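Local coordinates for aminotransferase (Psychrobacter arcticus 273-4, PDB 3IF2), which binds pyridoxal 5'-phosphate and probably catalyses amino-group transfer between an amino acid and a keto acid, perhaps as a valine-pyruvate transaminase, at residues Asp62-Thr65 with Gly66-Asn69; Asp160-Glu164 with Gly165-Ala169; Leu196-Pro200 with Ala201-Gly205; Val222-Asp225 with Glu226-Ala229; Phe336-Lys339 with Gln340-Ala344. All blocks are in the same frame, centred on the assembly; numbering follows the deposited sequence. Where two conformers were deposited one is given.

In the fold
All five contacts are local, each formed within one unbroken run of chain, and they follow one another without nesting or crossing. Interaction 1 closes a tight turn between helices 46-60 and 71-77, far from the chain's centre and beside the second subunit. Interaction 2 brings the loop after strand 142-149 back into strand 168-170 and also reaches the second subunit. Interaction 3 joins helix 193-197 to helix 200-203 ahead of strand 207-213, and L199 there packs on A169 of interaction 2. Interaction 4 starts helix 225-237 after the loop that follows strand 207-213. Interaction 5 lies wholly inside the long helix 324-351, on the opposite side of the chain's centre from interactions 2 and 3.

Interaction 1: residues Asp62-Thr65 with Gly66-Asn69; sequences DNDT and GKAN
N69 grips D64 through both ends of its amide, and these two hydrogen bonds are the main side-chain link round the turn. N69 OD1 accepts the backbone N-H of D64 in the carbonyl plane, on a lone pair, with N and OD1 2.9 Å apart. N69 ND2 gives a nearly straight bond of 3.2 Å to D64 OD2; that oxygen lies in the amide plane, but the nitrogen meets it from above the carboxylate plane. The amide can reach both because CG sits between the backbone N and the carbonyl carbon (chi1 70°). Asparagine suits the place, having an acceptor and a donor on one short stem. A leucine here would probably leave the D64 N-H without its acceptor and the D64 carboxylate freer to turn.

The backbone adds a type II beta turn from D64 to K67, closed by K67 N to D64 O at 3.1 Å. G66 takes the positive phi (69°) of its third position, where a beta carbon would run into the T65 carbonyl oxygen. N63 adds two weak bonds: its ND2 lies 2.7 Å from K67 O at a strongly bent angle, and it also reaches D64 O.

The one ionic pair is long. D64 and K67 extend side by side, with OD2 3.8 Å from NZ. Beyond the turn, D62 OD2 bonds S71 OG, and N69 packs on K44 of the second subunit. D64 OD2 is bonded by an amide N-H and has a more distant ammonium group nearby, so its charge is probably balanced only in part, and the nearer hold on it is the N69 amide.

Interaction 2: residues Asp160-Glu164 with Gly165-Ala169; sequences DVHVE and GQHFA
The ring of H162 stands between H167 and F168 and meets each in a different way. Over one of its faces lies H167 CB, a CH-pi contact with the carbon 3.9 Å from the ring centroid. The H167 ring also turns its edge to the H162 face, the planes at 90°, and brings H162 CG close to its own plane. Toward F168 the roles change: H162 now offers its edge, and CE1 sits over the phenyl face, 3.9 Å from CZ, with the planes 61° apart. H162 is thus the face partner of one T-shaped pair and the edge partner of another. Its first torsion sets CG beside the backbone N (chi1 -72°), which aims the ring across the bend.

One hydrogen bond holds the H167 ring: NE2 bonds E164 O at 2.7 Å, tilted slightly from the imidazole plane. A histidine suits the place, being flat and carrying a ring N-H. G165 supplies the positive phi at the bend; a beta carbon there would strike the E164 carbonyl oxygen. The Q166 side chain runs back toward D160, but the hydrogen bond of its NE2 is to S159 O.

H162 NE2 makes a weak bond to F123 O in helix 115-125, and both H162 and F168 pack on I147. The three rings form an aromatic cluster where the loop re-enters the main sheet: strand 168-170 runs parallel to strand 142-149 in the large, cofactor-binding domain of the fold-type I (aspartate aminotransferase-like) enzymes, with the cofactor about 12 Å from the F168 side chain.

Interaction 3: residues Leu196-Pro200 with Ala201-Gly205; sequences LENLP and ALKEG
L196 and L202 reach toward each other across the junction of two short helices, and their CD2 methyls meet at 3.9 Å. The side chains cross obliquely. CG of L196 is turned opposite its backbone N (chi1 -179°), which sends the isobutyl group toward L202 and toward I234 of helix 225-237, an apolar setting that suits leucine at both positions. L199 CB also lies 4.3 Å from L202 CB.

On another side, N198 and K203 lie side by side and point the same way. K203 NZ makes a weak 3.2 Å bond to N198 OD1, while N198 ND2 is held by E194 O. The E197 carboxylate forms a salt bridge with R237 of helix 225-237.

The backbone restarts at L199, the N-cap of helix 200-203, whose carbonyl oxygen accepts K203 N at 3.1 Å in a nearly straight bond. P200 follows as the first helical residue, where the missing N-H costs nothing. E204 N then bonds P200 O at 2.9 Å. G205 leaves the helix with positive phi (79°), which a residue without a side chain adopts easily, and the exit is a Schellman motif leading toward strand 207-213.

Interaction 4: residues Val222-Asp225 with Glu226-Ala229; sequences VLTD and EEMA
T224 and E227 bind each other twice, each side chain taking the other's backbone N-H: this is a capping box at the N terminus of helix 225-237. T224, the N-cap residue, accepts E227 N at its OG1, 3.0 Å away. In return, T224 N gives a nearly straight 3.1 Å bond to E227 OE1, which it meets on the less usual anti side of the carboxylate and 27° out of its plane. The threonine hydroxyl can serve because it sits between its own backbone N and carbonyl carbon (chi1 77°), facing the first turn. Glutamate suits the other corner, since its chain, extended beyond CG, is long enough to fold back to the residue before the helix. The second carboxylate oxygen, OE2, is taken by V191 N. A leucine in place of E227 would probably leave the N-H groups of T224 and V191 without acceptors and let the helix start fray.

D225, the first helical residue, pairs through OD1 with R214 and with H261 N, and its acid probably suits the positive end of the helix dipole. An ordinary helical bond follows, M228 N to T224 O at 2.9 Å.

Apolar groups meet next to the box. L223 crosses M228, a selenomethionine, at about a right angle, and the bent M228 chain sets its SE atom 3.7 Å from L223 CB and 3.8 Å from L223 CD1.

Interaction 5: residues Phe336-Lys339 with Gln340-Ala344; sequences FYQK and QATLA
From F336 to A344 the backbone is regular alpha-helix, each N-H from Q340 onward bonding the carbonyl oxygen four residues earlier, as in A341 N to Y337 O at 2.9 Å. On one side of it Q340 CG lies over a face of the F336 ring. Q340 CG comes within 3.5 Å of F336 CE2 and makes a CH-pi contact, 30° off the ring normal. Farther along, Q340 CD stands 3.8 Å from F336 CZ, and the amide plane runs nearly parallel to the ring (18°) but displaced past its CZ corner. A bend at chi2 (-83°) folds the glutamine down in this way. Glutamine offers both a carbon stem for the ring and a polar end, and its NE2 is taken by I419 O.

The F336 ring in turn presents its edge to the face of Y337, where CD2 lies 3.8 Å above the tyrosine plane. Y337 itself points away from the next turn and bonds A43 N through its OH.

On another side T342 turns its hydroxyl back to Q338 O, 2.7 Å from OG1. The same oxygen accepts T342 N at 2.9 Å, the two donors coming from opposite faces of the carbonyl plane. Threonine can thus satisfy its hydroxyl within the helix at an exposed position.

L343 and Q340 reach helix 423-441 through E423 and L426. The contact belongs to the long helix 324-351 of this aminotransferase fold, and Y337 brings it within about 6 Å, side chain to side chain, of the pyridoxal phosphate-binding K276.

Interaction 1: residues Asp62-Thr65 with Gly66-Asn69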
loop_
_atom_site.group_PDB
_atom_site.type_symbol
_atom_site.label_atom_id
_atom_site.label_comp_id
_atom_site.label_asym_id
_atom_site.label_seq_id
_atom_site.Cartn_x
_atom_site.Cartn_y
_atom_site.Cartn_z
ATOM N N ASP A 62 -22.679 16.953 -3.394
ATOM C CA ASP A 62 -22.300 18.342 -2.970
ATOM C C ASP A 62 -21.539 19.171 -4.046
ATOM O O ASP A 62 -20.814 20.139 -3.730
ATOM C CB ASP A 62 -21.556 18.358 -1.624
ATOM C CG ASP A 62 -20.149 17.717 -1.672
ATOM O OD1 ASP A 62 -19.682 17.244 -2.750
ATOM O OD2 ASP A 62 -19.514 17.685 -0.587
ATOM N N ASN A 63 -21.701 18.753 -5.305
ATOM C CA ASN A 63 -21.174 19.459 -6.455
ATOM C C ASN A 63 -21.998 20.719 -6.684
ATOM O O ASN A 63 -23.188 20.761 -6.333
ATOM C CB ASN A 63 -21.217 18.588 -7.738
ATOM C CG ASN A 63 -22.638 18.070 -8.091
ATOM O OD1 ASN A 63 -23.199 17.196 -7.424
ATOM N ND2 ASN A 63 -23.198 18.603 -9.150
ATOM N N ASP A 64 -21.363 21.741 -7.275
ATOM C CA ASP A 64 -22.069 22.972 -7.666
ATOM C C ASP A 64 -22.955 22.614 -8.856
ATOM O O ASP A 64 -22.684 21.630 -9.549
ATOM C CB ASP A 64 -21.107 24.127 -7.951
ATOM C CG ASP A 64 -20.410 24.630 -6.678
ATOM O OD1 ASP A 64 -21.055 24.822 -5.627
ATOM O OD2 ASP A 64 -19.194 24.853 -6.719
ATOM N N THR A 65 -24.039 23.369 -9.041
ATOM C CA THR A 65 -25.026 23.092 -10.081
ATOM C C THR A 65 -24.403 22.948 -11.479
ATOM O O THR A 65 -23.592 23.797 -11.892
ATOM C CB THR A 65 -26.113 24.168 -10.099
ATOM O OG1 THR A 65 -26.663 24.265 -8.792
ATOM C CG2 THR A 65 -27.222 23.849 -11.110
ATOM N N GLY A 66 -24.764 21.842 -12.155
ATOM C CA GLY A 66 -24.279 21.501 -13.511
ATOM C C GLY A 66 -22.802 21.122 -13.658
ATOM O O GLY A 66 -22.284 21.081 -14.792
ATOM N N LYS A 67 -22.132 20.832 -12.529
ATOM C CA LYS A 67 -20.696 20.509 -12.476
ATOM C C LYS A 67 -20.459 19.168 -11.770
ATOM O O LYS A 67 -21.284 18.723 -10.983
ATOM C CB LYS A 67 -19.961 21.654 -11.777
ATOM C CG LYS A 67 -20.022 22.990 -12.582
ATOM C CD LYS A 67 -19.590 24.208 -11.757
ATOM C CE LYS A 67 -18.100 24.192 -11.372
ATOM N NZ LYS A 67 -17.820 25.171 -10.280
ATOM N N ALA A 68 -19.344 18.508 -12.081
ATOM C CA ALA A 68 -18.995 17.232 -11.446
ATOM C C ALA A 68 -17.956 17.407 -10.315
ATOM O O ALA A 68 -17.433 16.402 -9.846
ATOM C CB ALA A 68 -18.528 16.208 -12.501
ATOM N N ASN A 69 -17.718 18.642 -9.834
ATOM C CA ASN A 69 -16.761 18.945 -8.721
ATOM C C ASN A 69 -17.199 18.550 -7.269
ATOM O O ASN A 69 -16.946 19.303 -6.319
ATOM C CB ASN A 69 -16.393 20.442 -8.731
ATOM C CG ASN A 69 -17.570 21.360 -8.294
ATOM O OD1 ASN A 69 -18.749 21.005 -8.424
ATOM N ND2 ASN A 69 -17.242 22.510 -7.753
#

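Interaction 2: residues Asp160-Glu164 with Gly165-Ala169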
loop_
_atom_site.group_PDB
_atom_site.type_symbol
_atom_site.label_atom_id
_atom_site.label_comp_id
_atom_site.label_asym_id
_atom_site.label_seq_id
_atom_site.Cartn_x
_atom_site.Cartn_y
_atom_site.Cartn_z
ATOM N N ASP A 160 5.597 -12.144 9.648
ATOM C CA ASP A 160 6.524 -12.140 8.502
ATOM C C ASP A 160 6.846 -10.794 7.858
ATOM O O ASP A 160 7.395 -10.776 6.755
ATOM C CB ASP A 160 5.937 -13.108 7.443
ATOM C CG ASP A 160 5.761 -14.567 7.961
ATOM O OD1 ASP A 160 6.453 -15.016 8.909
ATOM O OD2 ASP A 160 4.929 -15.287 7.369
ATOM N N VAL A 161 6.561 -9.678 8.539
ATOM C CA VAL A 161 6.778 -8.349 7.927
ATOM C C VAL A 161 8.246 -7.912 7.822
ATOM O O VAL A 161 8.545 -7.007 7.054
ATOM C CB VAL A 161 5.934 -7.219 8.582
ATOM C CG1 VAL A 161 4.438 -7.579 8.572
ATOM C CG2 VAL A 161 6.413 -6.894 9.988
ATOM N N HIS A 162 9.163 -8.526 8.575
ATOM C CA HIS A 162 10.577 -8.127 8.482
ATOM C C HIS A 162 11.159 -8.414 7.095
ATOM O O HIS A 162 10.830 -9.421 6.481
ATOM C CB HIS A 162 11.425 -8.713 9.606
ATOM C CG HIS A 162 11.161 -8.067 10.929
ATOM N ND1 HIS A 162 10.495 -8.703 11.958
ATOM C CD2 HIS A 162 11.438 -6.817 11.370
ATOM C CE1 HIS A 162 10.405 -7.878 12.988
ATOM N NE2 HIS A 162 10.969 -6.726 12.657
ATOM N N VAL A 163 11.959 -7.481 6.593
ATOM C CA VAL A 163 12.567 -7.582 5.264
ATOM C C VAL A 163 13.665 -8.674 5.184
ATOM O O VAL A 163 13.788 -9.323 4.149
ATOM C CB VAL A 163 13.076 -6.199 4.795
ATOM C CG1 VAL A 163 13.802 -6.320 3.504
ATOM C CG2 VAL A 163 11.901 -5.245 4.622
ATOM N N GLU A 164 14.435 -8.867 6.258
ATOM C CA GLU A 164 15.470 -9.918 6.338
ATOM C C GLU A 164 15.311 -10.679 7.651
ATOM O O GLU A 164 15.290 -10.072 8.701
ATOM C CB GLU A 164 16.900 -9.340 6.207
ATOM C CG GLU A 164 18.030 -10.420 6.405
ATOM C CD GLU A 164 19.406 -10.117 5.735
ATOM O OE1 GLU A 164 19.586 -9.064 5.088
ATOM O OE2 GLU A 164 20.327 -10.971 5.844
ATOM N N GLY A 165 15.220 -12.003 7.587
ATOM C CA GLY A 165 15.073 -12.842 8.776
ATOM C C GLY A 165 13.752 -12.628 9.489
ATOM O O GLY A 165 12.733 -12.344 8.849
ATOM N N GLN A 166 13.782 -12.773 10.810
ATOM C CA GLN A 166 12.615 -12.570 11.694
ATOM C C GLN A 166 13.143 -12.064 13.033
ATOM O O GLN A 166 14.021 -12.675 13.610
ATOM C CB GLN A 166 11.839 -13.866 11.877
ATOM C CG GLN A 166 10.465 -13.658 12.495
ATOM C CD GLN A 166 9.787 -14.955 12.866
ATOM O OE1 GLN A 166 10.369 -15.794 13.574
ATOM N NE2 GLN A 166 8.535 -15.115 12.427
ATOM N N HIS A 167 12.579 -10.970 13.522
ATOM C CA HIS A 167 13.095 -10.243 14.677
ATOM C C HIS A 167 12.022 -9.923 15.713
ATOM O O HIS A 167 11.637 -8.766 15.912
ATOM C CB HIS A 167 13.794 -8.971 14.164
ATOM C CG HIS A 167 14.818 -9.252 13.110
ATOM N ND1 HIS A 167 16.073 -9.740 13.400
ATOM C CD2 HIS A 167 14.740 -9.196 11.760
ATOM C CE1 HIS A 167 16.736 -9.937 12.275
ATOM N NE2 HIS A 167 15.951 -9.612 11.266
ATOM N N PHE A 168 11.519 -10.981 16.343
ATOM C CA PHE A 168 10.566 -10.875 17.450
ATOM C C PHE A 168 11.141 -11.575 18.672
ATOM O O PHE A 168 11.766 -12.615 18.540
ATOM C CB PHE A 168 9.234 -11.509 17.079
ATOM C CG PHE A 168 8.462 -10.732 16.055
ATOM C CD1 PHE A 168 7.899 -9.492 16.399
ATOM C CD2 PHE A 168 8.259 -11.230 14.757
ATOM C CE1 PHE A 168 7.170 -8.748 15.467
ATOM C CE2 PHE A 168 7.523 -10.496 13.821
ATOM C CZ PHE A 168 6.983 -9.246 14.183
ATOM N N ALA A 169 10.996 -10.947 19.835
ATOM C CA ALA A 169 11.345 -11.527 21.128
ATOM C C ALA A 169 9.975 -11.606 21.789
ATOM O O ALA A 169 9.357 -10.580 22.047
ATOM C CB ALA A 169 12.261 -10.622 21.899
#

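Interaction 3: residues Leu196-Pro200 with Ala201-Gly205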
loop_
_atom_site.group_PDB
_atom_site.type_symbol
_atom_site.label_atom_id
_atom_site.label_comp_id
_atom_site.label_asym_id
_atom_site.label_seq_id
_atom_site.Cartn_x
_atom_site.Cartn_y
_atom_site.Cartn_z
ATOM N N LEU A 196 9.950 -10.964 31.382
ATOM C CA LEU A 196 10.166 -9.835 30.455
ATOM C C LEU A 196 11.263 -8.873 30.913
ATOM O O LEU A 196 12.179 -8.541 30.146
ATOM C CB LEU A 196 8.842 -9.064 30.240
ATOM C CG LEU A 196 8.749 -7.854 29.297
ATOM C CD1 LEU A 196 7.279 -7.577 28.947
ATOM C CD2 LEU A 196 9.408 -6.569 29.812
ATOM N N GLU A 197 11.176 -8.468 32.176
ATOM C CA GLU A 197 12.060 -7.434 32.745
ATOM C C GLU A 197 13.508 -7.931 32.900
ATOM O O GLU A 197 14.435 -7.118 32.930
ATOM C CB GLU A 197 11.429 -6.905 34.048
ATOM C CG GLU A 197 11.666 -5.429 34.421
ATOM C CD GLU A 197 10.450 -4.796 35.180
ATOM O OE1 GLU A 197 9.532 -5.529 35.637
ATOM O OE2 GLU A 197 10.402 -3.547 35.299
ATOM N N ASN A 198 13.674 -9.260 32.954
ATOM C CA ASN A 198 14.976 -9.943 33.003
ATOM C C ASN A 198 15.447 -10.536 31.660
ATOM O O ASN A 198 16.518 -11.152 31.610
ATOM C CB ASN A 198 14.951 -11.048 34.084
ATOM C CG ASN A 198 14.890 -10.479 35.488
ATOM O OD1 ASN A 198 15.898 -9.982 36.013
ATOM N ND2 ASN A 198 13.714 -10.563 36.116
ATOM N N LEU A 199 14.679 -10.347 30.582
ATOM C CA LEU A 199 15.070 -10.831 29.245
ATOM C C LEU A 199 16.450 -10.225 28.872
ATOM O O LEU A 199 16.608 -9.002 28.948
ATOM C CB LEU A 199 14.027 -10.449 28.199
ATOM C CG LEU A 199 14.135 -11.052 26.804
ATOM C CD1 LEU A 199 13.932 -12.559 26.855
ATOM C CD2 LEU A 199 13.081 -10.426 25.930
ATOM N N PRO A 200 17.465 -11.077 28.568
ATOM C CA PRO A 200 18.810 -10.594 28.205
ATOM C C PRO A 200 18.847 -9.587 27.043
ATOM O O PRO A 200 19.609 -8.608 27.104
ATOM C CB PRO A 200 19.549 -11.880 27.823
ATOM C CG PRO A 200 18.894 -12.937 28.625
ATOM C CD PRO A 200 17.452 -12.552 28.693
ATOM N N ALA A 201 18.039 -9.834 26.010
ATOM C CA ALA A 201 17.910 -8.906 24.885
ATOM C C ALA A 201 17.519 -7.487 25.358
ATOM O O ALA A 201 18.076 -6.498 24.862
ATOM C CB ALA A 201 16.900 -9.447 23.836
ATOM N N LEU A 202 16.608 -7.402 26.337
ATOM C CA LEU A 202 16.147 -6.109 26.890
ATOM C C LEU A 202 17.244 -5.416 27.700
ATOM O O LEU A 202 17.525 -4.240 27.466
ATOM C CB LEU A 202 14.879 -6.270 27.757
ATOM C CG LEU A 202 14.166 -4.988 28.235
ATOM C CD1 LEU A 202 13.619 -4.186 27.057
ATOM C CD2 LEU A 202 13.040 -5.322 29.183
ATOM N N LYS A 203 17.839 -6.132 28.658
ATOM C CA LYS A 203 18.941 -5.581 29.486
ATOM C C LYS A 203 20.151 -5.125 28.634
ATOM O O LYS A 203 20.696 -4.039 28.858
ATOM C CB LYS A 203 19.423 -6.592 30.558
ATOM C CG LYS A 203 18.634 -6.675 31.903
ATOM C CD LYS A 203 19.398 -7.601 32.900
ATOM C CE LYS A 203 19.117 -7.335 34.392
ATOM N NZ LYS A 203 17.755 -7.717 34.837
ATOM N N GLU A 204 20.527 -5.946 27.644
ATOM C CA GLU A 204 21.711 -5.698 26.776
ATOM C C GLU A 204 21.534 -4.696 25.593
ATOM O O GLU A 204 22.479 -4.484 24.825
ATOM C CB GLU A 204 22.282 -7.050 26.287
ATOM C CG GLU A 204 22.816 -7.955 27.451
ATOM C CD GLU A 204 23.206 -9.378 27.030
ATOM O OE1 GLU A 204 22.573 -9.965 26.137
ATOM O OE2 GLU A 204 24.139 -9.943 27.629
ATOM N N GLY A 205 20.357 -4.083 25.455
ATOM C CA GLY A 205 20.090 -3.095 24.399
ATOM C C GLY A 205 19.798 -3.621 23.000
ATOM O O GLY A 205 20.014 -2.892 22.029
#

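Interaction 4: residues Val222-Asp225 with Glu226-Ala229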
loop_
_atom_site.group_PDB
_atom_site.type_symbol
_atom_site.label_atom_id
_atom_site.label_comp_id
_atom_site.label_asym_id
_atom_site.label_seq_id
_atom_site.Cartn_x
_atom_site.Cartn_y
_atom_site.Cartn_z
ATOM N N VAL A 222 -7.730 -8.164 26.823
ATOM C CA VAL A 222 -7.461 -6.742 26.970
ATOM C C VAL A 222 -6.442 -6.620 28.086
ATOM O O VAL A 222 -6.745 -6.939 29.243
ATOM C CB VAL A 222 -8.734 -5.924 27.262
ATOM C CG1 VAL A 222 -8.403 -4.442 27.541
ATOM C CG2 VAL A 222 -9.673 -6.043 26.093
ATOM N N LEU A 223 -5.226 -6.198 27.729
ATOM C CA LEU A 223 -4.160 -5.934 28.704
ATOM C C LEU A 223 -4.695 -4.832 29.611
ATOM O O LEU A 223 -5.257 -3.861 29.137
ATOM C CB LEU A 223 -2.851 -5.502 28.025
ATOM C CG LEU A 223 -2.149 -6.562 27.158
ATOM C CD1 LEU A 223 -1.145 -5.924 26.189
ATOM C CD2 LEU A 223 -1.476 -7.621 28.023
ATOM N N THR A 224 -4.528 -5.018 30.912
ATOM C CA THR A 224 -5.085 -4.128 31.941
ATOM C C THR A 224 -4.390 -2.769 31.976
ATOM O O THR A 224 -3.221 -2.649 31.603
ATOM C CB THR A 224 -5.020 -4.769 33.385
ATOM O OG1 THR A 224 -3.693 -4.690 33.913
ATOM C CG2 THR A 224 -5.494 -6.236 33.392
ATOM N N ASP A 225 -5.116 -1.756 32.438
ATOM C CA ASP A 225 -4.541 -0.416 32.643
ATOM C C ASP A 225 -3.207 -0.463 33.423
ATOM O O ASP A 225 -2.238 0.209 33.023
ATOM C CB ASP A 225 -5.549 0.523 33.339
ATOM C CG ASP A 225 -6.674 0.997 32.409
ATOM O OD1 ASP A 225 -6.586 0.840 31.154
ATOM O OD2 ASP A 225 -7.652 1.571 32.950
ATOM N N GLU A 226 -3.162 -1.293 34.474
ATOM C CA GLU A 226 -1.944 -1.459 35.290
ATOM C C GLU A 226 -0.825 -2.130 34.474
ATOM O O GLU A 226 0.344 -1.737 34.575
ATOM C CB GLU A 226 -2.223 -2.254 36.569
ATOM C CG GLU A 226 -1.098 -2.170 37.601
ATOM C CD GLU A 226 -1.346 -3.049 38.800
ATOM O OE1 GLU A 226 -2.270 -3.888 38.751
ATOM O OE2 GLU A 226 -0.601 -2.906 39.785
ATOM N N GLU A 227 -1.187 -3.125 33.656
ATOM C CA GLU A 227 -0.210 -3.805 32.776
ATOM C C GLU A 227 0.382 -2.836 31.726
ATOM O O GLU A 227 1.611 -2.849 31.489
ATOM C CB GLU A 227 -0.812 -5.049 32.097
ATOM C CG GLU A 227 -0.964 -6.275 33.025
ATOM C CD GLU A 227 -1.682 -7.458 32.377
ATOM O OE1 GLU A 227 -2.488 -7.268 31.446
ATOM O OE2 GLU A 227 -1.457 -8.602 32.829
HETATM N N MSE A 228 -0.470 -1.986 31.140
HETATM C CA MSE A 228 -0.013 -0.968 30.169
HETATM C C MSE A 228 0.893 0.114 30.770
HETATM O O MSE A 228 1.850 0.556 30.110
HETATM C CB MSE A 228 -1.192 -0.300 29.457
HETATM C CG MSE A 228 -2.022 -1.236 28.581
HETATM SE SE MSE A 228 -1.082 -2.307 27.242
HETATM C CE MSE A 228 -0.024 -0.859 26.498
ATOM N N ALA A 229 0.581 0.552 31.994
ATOM C CA ALA A 229 1.390 1.560 32.689
ATOM C C ALA A 229 2.812 1.047 32.915
ATOM O O ALA A 229 3.783 1.759 32.673
ATOM C CB ALA A 229 0.758 1.941 34.021
#

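Interaction 5: residues Phe336-Lys339 with Gln340-Ala344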
loop_
_atom_site.group_PDB
_atom_site.type_symbol
_atom_site.label_atom_id
_atom_site.label_comp_id
_atom_site.label_asym_id
_atom_site.label_seq_id
_atom_site.Cartn_x
_atom_site.Cartn_y
_atom_site.Cartn_z
ATOM N N PHE A 336 -23.334 -5.317 18.845
ATOM C CA PHE A 336 -23.464 -6.416 17.883
ATOM C C PHE A 336 -22.539 -7.567 18.272
ATOM O O PHE A 336 -23.016 -8.693 18.449
ATOM C CB PHE A 336 -23.155 -5.974 16.447
ATOM C CG PHE A 336 -23.241 -7.087 15.460
ATOM C CD1 PHE A 336 -24.440 -7.393 14.846
ATOM C CD2 PHE A 336 -22.123 -7.878 15.178
ATOM C CE1 PHE A 336 -24.546 -8.473 13.950
ATOM C CE2 PHE A 336 -22.222 -8.955 14.289
ATOM C CZ PHE A 336 -23.449 -9.252 13.680
ATOM N N TYR A 337 -21.239 -7.270 18.428
ATOM C CA TYR A 337 -20.249 -8.302 18.789
ATOM C C TYR A 337 -20.425 -8.923 20.189
ATOM O O TYR A 337 -20.135 -10.114 20.360
ATOM C CB TYR A 337 -18.795 -7.846 18.542
ATOM C CG TYR A 337 -18.499 -7.591 17.072
ATOM C CD1 TYR A 337 -18.483 -8.640 16.160
ATOM C CD2 TYR A 337 -18.218 -6.304 16.599
ATOM C CE1 TYR A 337 -18.224 -8.423 14.808
ATOM C CE2 TYR A 337 -17.957 -6.065 15.237
ATOM C CZ TYR A 337 -17.962 -7.131 14.353
ATOM O OH TYR A 337 -17.703 -6.924 13.029
ATOM N N GLN A 338 -20.900 -8.164 21.173
ATOM C CA GLN A 338 -21.141 -8.752 22.499
ATOM C C GLN A 338 -22.223 -9.839 22.454
ATOM O O GLN A 338 -22.040 -10.923 23.033
ATOM C CB GLN A 338 -21.480 -7.716 23.565
ATOM C CG GLN A 338 -21.801 -8.403 24.919
ATOM C CD GLN A 338 -21.605 -7.525 26.112
ATOM O OE1 GLN A 338 -21.681 -6.294 26.026
ATOM N NE2 GLN A 338 -21.340 -8.158 27.252
ATOM N N LYS A 339 -23.338 -9.535 21.801
ATOM C CA LYS A 339 -24.421 -10.505 21.615
ATOM C C LYS A 339 -23.970 -11.750 20.810
ATOM O O LYS A 339 -24.357 -12.869 21.131
ATOM C CB LYS A 339 -25.648 -9.827 20.993
ATOM C CG LYS A 339 -26.332 -8.855 21.976
ATOM C CD LYS A 339 -27.649 -8.247 21.456
ATOM C CE LYS A 339 -27.459 -6.966 20.635
ATOM N NZ LYS A 339 -28.780 -6.332 20.331
ATOM N N GLN A 340 -23.141 -11.553 19.787
ATOM C CA GLN A 340 -22.580 -12.677 19.007
ATOM C C GLN A 340 -21.661 -13.585 19.866
ATOM O O GLN A 340 -21.746 -14.816 19.784
ATOM C CB GLN A 340 -21.807 -12.156 17.802
ATOM C CG GLN A 340 -22.644 -11.447 16.744
ATOM C CD GLN A 340 -23.327 -12.375 15.769
ATOM O OE1 GLN A 340 -24.548 -12.455 15.744
ATOM N NE2 GLN A 340 -22.551 -13.080 14.960
ATOM N N ALA A 341 -20.799 -12.967 20.677
ATOM C CA ALA A 341 -19.888 -13.697 21.584
ATOM C C ALA A 341 -20.695 -14.470 22.627
ATOM O O ALA A 341 -20.395 -15.641 22.889
ATOM C CB ALA A 341 -18.872 -12.733 22.263
ATOM N N THR A 342 -21.719 -13.820 23.187
ATOM C CA THR A 342 -22.619 -14.435 24.171
ATOM C C THR A 342 -23.333 -15.661 23.609
ATOM O O THR A 342 -23.385 -16.719 24.257
ATOM C CB THR A 342 -23.663 -13.411 24.685
ATOM O OG1 THR A 342 -22.959 -12.283 25.221
ATOM C CG2 THR A 342 -24.616 -14.011 25.760
ATOM N N LEU A 343 -23.885 -15.501 22.414
ATOM C CA LEU A 343 -24.534 -16.582 21.663
ATOM C C LEU A 343 -23.561 -17.738 21.418
ATOM O O LEU A 343 -23.923 -18.889 21.611
ATOM C CB LEU A 343 -25.023 -16.047 20.315
ATOM C CG LEU A 343 -25.669 -16.969 19.283
ATOM C CD1 LEU A 343 -26.969 -17.651 19.866
ATOM C CD2 LEU A 343 -25.925 -16.141 18.000
ATOM N N ALA A 344 -22.337 -17.411 20.989
ATOM C CA ALA A 344 -21.295 -18.408 20.730
ATOM C C ALA A 344 -20.926 -19.187 22.003
ATOM O O ALA A 344 -20.835 -20.413 21.950
ATOM C CB ALA A 344 -20.049 -17.751 20.095
#